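PDB 2OBN: DUF1611 domain-containing protein from Anabaena variabilis, which is of unknown function but joins a Rossmann-like domain to a P-loop domain that probably binds a nucleotide phosphate. Local coordinates for residues 13-18 with 40-45; 162-167 with 258-263; 237-242 with 268-273. The protein carries 2 engineered substitutions. All blocks are in the same frame, centred on the assembly; numbering follows the deposited sequence.

Contact 1 (13-18 with 40-45) lies in the N-terminal Rossmann-like half of the chain, whereas contacts 2 (162-167 with 258-263) and 3 (237-242 with 268-273) both belong to the P-loop half. Contact 1 is remote from the others: its centre is about 25 Å from that of contact 2 and about 28 Å from that of contact 3, and nothing touches. Contacts 2 and 3 have centres about 14 Å apart, and their segments alternate along the chain. They meet where Met162 SE packs on His239 CD2 at 3.5 Å, so the 237-242 loop adjoins the phosphate-binding loop of contact 2, while both loops of contact 3 also reach the second subunit.

Contact 1 of 3, residues 13-18 with 40-45; sequences LLHEGT and VIDRNC
Asp42, just after strand 37-41, grips the loop that follows strand 10-13 in the parallel sheet of the Rossmann-like domain. Its CG stands anti to the backbone N (chi1 -176°), which sends the carboxylate into the loop at Glu16-Thr18. Glu16 N donates to Asp42 OD1 at 2.8 Å, coming from above the carboxylate plane. Asn44 N shares that oxygen, closing an Asx turn, and Thr18 OG1 bonds Asp42 OD2 at 2.8 Å on the anti lone pair. With both oxygens engaged, the carboxylate is held against rotation, and these donors would probably favour its ionised form.

His15 carries the second group of contacts. Arg43 N points almost straight at His15 ND1, 3.2 Å away and near the ring plane, so ND1 acts as acceptor. At the other ring nitrogen, NE2 is hydrogen-bonded to Glu95, and the two partners together fix the ring's rotation. The guanidinium of Arg43 lies flat on one face of the imidazole, with planes 24° apart and centres 4.4 Å apart; the Ile41 carbonyl oxygen sits over the opposite face.

Behind these polar groups the strands run parallel, with Leu13 paired to Ile41. Leu14 N donates to Ile41 O at 2.7 Å as the first segment leaves the sheet. Leu14 and Val40 lie side by side, both touching Leu30 of helix 24-32, while helix 50-54 packs against Thr18 and Cys45. Between the two side chains, which point the same way, Leu14 CD2 rests 3.7 Å from Val40 CG1.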
# COMPACT_ATOMS: atom_id res chain seq x y z
N LEU B 13 26.43 -12.19 1.11
CA LEU B 13 27.11 -10.94 1.42
C LEU B 13 26.47 -10.53 2.74
O LEU B 13 25.27 -10.27 2.79
CB LEU B 13 26.87 -9.87 0.35
CG LEU B 13 27.65 -8.56 0.53
CD1 LEU B 13 29.16 -8.80 0.33
CD2 LEU B 13 27.15 -7.47 -0.42
N LEU B 14 27.26 -10.48 3.81
CA LEU B 14 26.70 -10.21 5.13
C LEU B 14 27.61 -9.35 6.01
O LEU B 14 27.63 -9.53 7.23
CB LEU B 14 26.38 -11.57 5.81
CG LEU B 14 25.44 -11.71 7.03
CD1 LEU B 14 24.11 -11.00 6.89
CD2 LEU B 14 25.19 -13.18 7.31
N HIS B 15 28.33 -8.39 5.39
CA HIS B 15 29.24 -7.49 6.13
C HIS B 15 28.50 -6.70 7.19
O HIS B 15 27.56 -5.97 6.87
CB HIS B 15 29.94 -6.47 5.22
CG HIS B 15 30.89 -7.07 4.24
ND1 HIS B 15 32.06 -7.69 4.61
CD2 HIS B 15 30.86 -7.11 2.88
CE1 HIS B 15 32.69 -8.11 3.54
NE2 HIS B 15 31.99 -7.77 2.47
N GLU B 16 28.96 -6.83 8.44
CA GLU B 16 28.36 -6.14 9.60
C GLU B 16 26.97 -6.64 10.02
O GLU B 16 26.44 -6.17 11.02
CB GLU B 16 28.29 -4.62 9.39
CG GLU B 16 29.62 -3.99 9.02
CD GLU B 16 29.55 -2.47 9.00
OE1 GLU B 16 28.62 -1.91 8.36
OE2 GLU B 16 30.45 -1.84 9.61
N GLY B 17 26.40 -7.60 9.29
CA GLY B 17 25.09 -8.13 9.62
C GLY B 17 25.04 -9.46 10.36
O GLY B 17 23.97 -9.86 10.80
N THR B 18 26.16 -10.18 10.49
CA THR B 18 26.12 -11.47 11.17
C THR B 18 25.77 -11.29 12.64
O THR B 18 24.90 -11.98 13.15
CB THR B 18 27.42 -12.30 11.04
OG1 THR B 18 27.84 -12.35 9.67
CG2 THR B 18 27.20 -13.72 11.56
N VAL B 40 29.70 -17.41 4.20
CA VAL B 40 29.09 -16.21 4.76
C VAL B 40 30.20 -15.17 4.69
O VAL B 40 31.31 -15.41 5.18
CB VAL B 40 28.65 -16.41 6.21
CG1 VAL B 40 28.35 -15.07 6.88
CG2 VAL B 40 27.43 -17.33 6.28
N ILE B 41 29.92 -14.04 4.06
CA ILE B 41 30.91 -13.00 3.87
C ILE B 41 30.68 -11.87 4.85
O ILE B 41 29.70 -11.12 4.73
CB ILE B 41 30.88 -12.48 2.41
CG1 ILE B 41 31.23 -13.62 1.45
CG2 ILE B 41 31.86 -11.33 2.21
CD1 ILE B 41 30.80 -13.36 0.01
N ASP B 42 31.57 -11.75 5.83
CA ASP B 42 31.50 -10.69 6.83
C ASP B 42 32.90 -10.44 7.42
O ASP B 42 33.42 -11.26 8.16
CB ASP B 42 30.49 -11.05 7.94
CG ASP B 42 30.31 -9.93 8.97
OD1 ASP B 42 30.86 -8.83 8.80
OD2 ASP B 42 29.58 -10.16 9.96
N ARG B 43 33.48 -9.30 7.05
CA ARG B 43 34.82 -8.88 7.49
C ARG B 43 34.98 -8.73 9.01
O ARG B 43 36.07 -8.86 9.53
CB ARG B 43 35.23 -7.58 6.79
CG ARG B 43 34.27 -6.42 6.98
CD ARG B 43 34.77 -5.16 6.29
NE ARG B 43 33.77 -4.10 6.39
CZ ARG B 43 32.86 -3.78 5.48
NH1 ARG B 43 32.79 -4.39 4.28
NH2 ARG B 43 32.01 -2.80 5.75
N ASN B 44 33.88 -8.44 9.71
CA ASN B 44 33.86 -8.35 11.16
C ASN B 44 33.88 -9.72 11.87
O ASN B 44 34.20 -9.79 13.05
CB ASN B 44 32.61 -7.60 11.62
CG ASN B 44 32.60 -6.13 11.22
OD1 ASN B 44 33.45 -5.68 10.46
ND2 ASN B 44 31.64 -5.38 11.75
N CYS B 45 33.54 -10.79 11.15
CA CYS B 45 33.41 -12.13 11.75
C CYS B 45 34.25 -13.24 11.09
O CYS B 45 34.05 -14.42 11.40
CB CYS B 45 31.93 -12.53 11.71
SG CYS B 45 30.89 -11.45 12.71

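Contact 2 of 3, residues 162-167 with 258-263; sequences MAIGKM and VLVHRA. With PO4 (phosphate ion), chain G.
Ile164 puts CG1 in the crowded position between its backbone N and carbonyl carbon (chi1 59°), so that its two branches serve different partners. CG1 and CD1 run along Val260 in the opposite sense to that side chain, and Ile164 CD1 ends 3.3 Å from Val260 O. The other branch turns to the guanidinium, where Ile164 CG2 lies 3.6 Å from Arg262 NH1. Arg262 is extended as far as CD and then bends at chi3 (-68°), which lays one guanidinium face over Ile164 and directs Arg262 NH2 to a lone pair of Ala163 O at 3.3 Å. Gln265 holds NH1 of the same group.

The loop is a P-loop leading into helix 166-179 beside strand 256-262, and a phosphate ion, probably from the crystallisation liquor, occupies it, consistent with a nucleotide phosphate site. Backbone amides from Ile164 to Met167 donate to the ion, with Gly165 at the N-cap. Lys166 first runs past Val260, Lys166 CG lying 4.0 Å from Val260 CG2, then curls back through bends at chi3 and chi4. These bends bring Lys166 NZ to phosphate O4 at 2.8 Å, the oxygen that also receives the amides of Ile164, Gly165 and Lys166.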
# COMPACT_ATOMS: atom_id res chain seq x y z
N MSE B 162 7.30 -4.85 13.43
CA MSE B 162 8.00 -5.54 12.37
C MSE B 162 9.23 -6.23 12.91
O MSE B 162 9.75 -5.85 13.97
CB MSE B 162 8.42 -4.53 11.32
CG MSE B 162 7.21 -4.04 10.55
SE MSE B 162 7.51 -2.50 9.50
CE MSE B 162 9.14 -3.07 8.59
N ALA B 163 9.69 -7.25 12.18
CA ALA B 163 10.87 -8.04 12.53
C ALA B 163 10.73 -8.67 13.91
O ALA B 163 11.62 -8.51 14.72
CB ALA B 163 12.14 -7.18 12.45
N ILE B 164 9.62 -9.38 14.15
CA ILE B 164 9.37 -10.03 15.45
C ILE B 164 9.14 -11.53 15.38
O ILE B 164 8.94 -12.18 16.42
CB ILE B 164 8.21 -9.37 16.23
CG1 ILE B 164 6.91 -9.42 15.42
CG2 ILE B 164 8.59 -7.91 16.62
CD1 ILE B 164 5.73 -8.90 16.18
N GLY B 165 9.18 -12.10 14.18
CA GLY B 165 8.96 -13.54 14.01
C GLY B 165 7.69 -13.94 13.28
O GLY B 165 7.28 -15.09 13.38
N LYS B 166 7.04 -13.02 12.58
CA LYS B 166 5.82 -13.34 11.82
C LYS B 166 6.09 -14.45 10.81
O LYS B 166 5.29 -15.38 10.71
CB LYS B 166 5.23 -12.12 11.11
CG LYS B 166 4.68 -11.05 12.06
CD LYS B 166 3.96 -9.92 11.33
CE LYS B 166 4.89 -9.05 10.46
NZ LYS B 166 6.01 -8.49 11.24
N MSE B 167 7.22 -14.38 10.10
CA MSE B 167 7.58 -15.39 9.10
C MSE B 167 7.90 -16.71 9.78
O MSE B 167 7.45 -17.77 9.33
CB MSE B 167 8.78 -14.96 8.26
CG MSE B 167 8.98 -15.86 7.04
SE MSE B 167 10.57 -15.45 5.98
CE MSE B 167 11.81 -16.20 7.17
N VAL B 258 -3.27 -14.96 13.49
CA VAL B 258 -2.41 -15.30 14.62
C VAL B 258 -1.59 -14.03 14.88
O VAL B 258 -0.90 -13.52 13.97
CB VAL B 258 -1.49 -16.50 14.33
CG1 VAL B 258 -0.47 -16.71 15.45
CG2 VAL B 258 -2.32 -17.76 14.11
N LEU B 259 -1.70 -13.49 16.08
CA LEU B 259 -1.01 -12.26 16.44
C LEU B 259 0.37 -12.58 17.03
O LEU B 259 0.47 -13.31 17.99
CB LEU B 259 -1.86 -11.45 17.44
CG LEU B 259 -1.28 -10.12 17.97
CD1 LEU B 259 -0.92 -9.17 16.83
CD2 LEU B 259 -2.24 -9.45 18.93
N VAL B 260 1.42 -12.01 16.44
CA VAL B 260 2.77 -12.21 16.92
C VAL B 260 3.18 -10.98 17.76
O VAL B 260 2.81 -9.85 17.44
CB VAL B 260 3.76 -12.46 15.76
CG1 VAL B 260 5.14 -12.93 16.28
CG2 VAL B 260 3.17 -13.48 14.79
N HIS B 261 3.91 -11.22 18.84
CA HIS B 261 4.34 -10.15 19.72
C HIS B 261 5.57 -10.54 20.51
O HIS B 261 5.69 -11.67 20.96
CB HIS B 261 3.19 -9.79 20.64
CG HIS B 261 3.56 -8.85 21.75
ND1 HIS B 261 3.82 -7.51 21.54
CD2 HIS B 261 3.66 -9.05 23.08
CE1 HIS B 261 4.07 -6.93 22.71
NE2 HIS B 261 3.99 -7.85 23.65
N ARG B 262 6.51 -9.60 20.66
CA ARG B 262 7.71 -9.83 21.46
C ARG B 262 7.39 -9.49 22.91
O ARG B 262 7.03 -8.35 23.21
CB ARG B 262 8.91 -9.02 20.97
CG ARG B 262 10.14 -9.19 21.87
CD ARG B 262 11.34 -8.40 21.37
NE ARG B 262 11.87 -8.94 20.11
CZ ARG B 262 11.84 -8.35 18.92
NH1 ARG B 262 11.36 -7.12 18.73
NH2 ARG B 262 12.36 -9.00 17.89
N ALA B 263 7.53 -10.48 23.78
CA ALA B 263 7.26 -10.31 25.20
C ALA B 263 8.03 -9.12 25.77
O ALA B 263 9.24 -9.00 25.56
CB ALA B 263 7.63 -11.60 25.96
P PO4 G . 9.04 -10.70 10.74
O1 PO4 G . 9.50 -9.49 9.95
O2 PO4 G . 8.41 -11.71 9.79
O3 PO4 G . 10.20 -11.38 11.38
O4 PO4 G . 8.03 -10.32 11.79

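Contact 3 of 3, residues 237-242 with 268-273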
# COMPACT_ATOMS: atom_id res chain seq x y z
N LEU B 237 -0.05 -2.67 12.08
CA LEU B 237 -0.96 -1.54 12.17
C LEU B 237 -0.55 -0.56 13.28
O LEU B 237 -1.21 0.45 13.46
CB LEU B 237 -2.40 -2.03 12.38
CG LEU B 237 -3.04 -2.82 11.24
CD1 LEU B 237 -4.42 -3.28 11.66
CD2 LEU B 237 -3.11 -2.02 9.96
N LEU B 238 0.50 -0.91 14.05
CA LEU B 238 1.01 -0.10 15.14
C LEU B 238 2.25 0.69 14.72
O LEU B 238 2.68 1.60 15.43
CB LEU B 238 1.36 -0.98 16.34
CG LEU B 238 0.29 -1.94 16.84
CD1 LEU B 238 0.76 -2.65 18.08
CD2 LEU B 238 -1.02 -1.19 17.11
N HIS B 239 2.82 0.34 13.57
CA HIS B 239 3.98 1.01 13.04
C HIS B 239 3.50 2.19 12.19
O HIS B 239 2.70 1.99 11.28
CB HIS B 239 4.78 0.02 12.20
CG HIS B 239 6.12 0.52 11.79
ND1 HIS B 239 6.28 1.66 11.03
CD2 HIS B 239 7.36 0.01 11.97
CE1 HIS B 239 7.57 1.84 10.79
NE2 HIS B 239 8.24 0.86 11.35
N PRO B 240 4.00 3.42 12.48
CA PRO B 240 3.54 4.64 11.78
C PRO B 240 3.85 4.76 10.28
O PRO B 240 3.30 5.63 9.61
CB PRO B 240 4.28 5.77 12.53
CG PRO B 240 5.45 5.12 13.11
CD PRO B 240 5.04 3.75 13.48
N GLY B 241 4.73 3.92 9.76
CA GLY B 241 5.10 3.97 8.35
C GLY B 241 4.70 2.75 7.53
O GLY B 241 4.95 2.73 6.32
N SER B 242 4.03 1.79 8.17
CA SER B 242 3.64 0.55 7.55
C SER B 242 2.24 0.55 6.95
O SER B 242 1.28 1.09 7.52
CB SER B 242 3.71 -0.56 8.59
OG SER B 242 3.35 -1.81 8.02
N ASN B 268 7.16 0.91 19.57
CA ASN B 268 7.64 0.57 18.24
C ASN B 268 9.18 0.62 18.26
O ASN B 268 9.77 1.47 18.95
CB ASN B 268 7.08 1.58 17.24
CG ASN B 268 7.46 1.29 15.82
OD1 ASN B 268 8.24 2.02 15.23
ND2 ASN B 268 6.91 0.21 15.25
N GLY B 269 9.82 -0.29 17.56
CA GLY B 269 11.28 -0.33 17.52
C GLY B 269 11.91 0.81 16.76
O GLY B 269 12.81 1.48 17.27
N ASN B 270 11.44 1.04 15.53
CA ASN B 270 11.97 2.13 14.71
C ASN B 270 11.58 3.51 15.20
O ASN B 270 12.36 4.45 15.05
CB ASN B 270 11.50 2.02 13.26
CG ASN B 270 12.01 0.77 12.55
OD1 ASN B 270 11.40 0.31 11.58
ND2 ASN B 270 13.12 0.21 13.04
N ASN B 271 10.38 3.64 15.76
CA ASN B 271 9.82 4.92 16.24
C ASN B 271 9.40 4.79 17.72
O ASN B 271 8.22 4.69 18.04
CB ASN B 271 8.63 5.28 15.35
CG ASN B 271 8.97 5.23 13.86
OD1 ASN B 271 9.55 6.15 13.32
ND2 ASN B 271 8.59 4.15 13.19
N PRO B 272 10.39 4.81 18.64
CA PRO B 272 10.18 4.56 20.08
C PRO B 272 9.16 5.42 20.81
O PRO B 272 8.80 5.08 21.94
CB PRO B 272 11.56 4.80 20.68
CG PRO B 272 12.50 4.65 19.60
CD PRO B 272 11.81 5.07 18.35
N HIS B 273 8.71 6.51 20.20
CA HIS B 273 7.70 7.38 20.81
C HIS B 273 6.30 6.78 20.71
O HIS B 273 5.43 7.14 21.49
CB HIS B 273 7.72 8.77 20.15
CG HIS B 273 7.25 8.78 18.73
ND1 HIS B 273 8.09 8.51 17.66
CD2 HIS B 273 6.03 9.03 18.19
CE1 HIS B 273 7.40 8.61 16.54
NE2 HIS B 273 6.15 8.92 16.83
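His239 reaches from the loop after strand 228-231 into a cluster of three asparagines. From His239 CB, which lies 3.7 Å from Asn268 ND2, the chain continues to CG anti to the backbone N (chi1 -170°). Along the ring, His239 CD2 comes within 3.3 Å of Asn268 ND2, and the amide group of Asn268 stands almost perpendicular to the imidazole with OD1 over one of its faces. At the ring edge, His239 ND1 accepts from Gly241 N at 3.0 Å, exactly in the ring plane. His239 CE1 approaches Asn271 ND2 at 3.5 Å. At the tip, His239 NE2 donates to a lone pair of Asn270 OD1 at 3.2 Å along a nearly straight line (171°), so the proton is on NE2 and both ring nitrogens are used.

The ND1 bond lies within a type I turn from His239 to Ser242 in the P-loop domain, and the loop after strand 256-262 is braced in its own way by an Asx motif at Asn268. Asn268 OD1 takes the backbone N of Asn271 at 2.7 Å on a lone pair and also Asn271 ND2, from above the carbonyl plane. Held thus, Asn271 meets Pro240 tip to tip, with Asn271 ND2 3.3 Å from Pro240 CG. An alanine in place of His239 would remove both ring hydrogen bonds and would probably loosen the turn and its tie to Asn270. The paired loops also face the dimer partner: Pro240 packs on Gly145 of the second subunit, and Leu237 O accepts from Arg250 NH2 of that subunit.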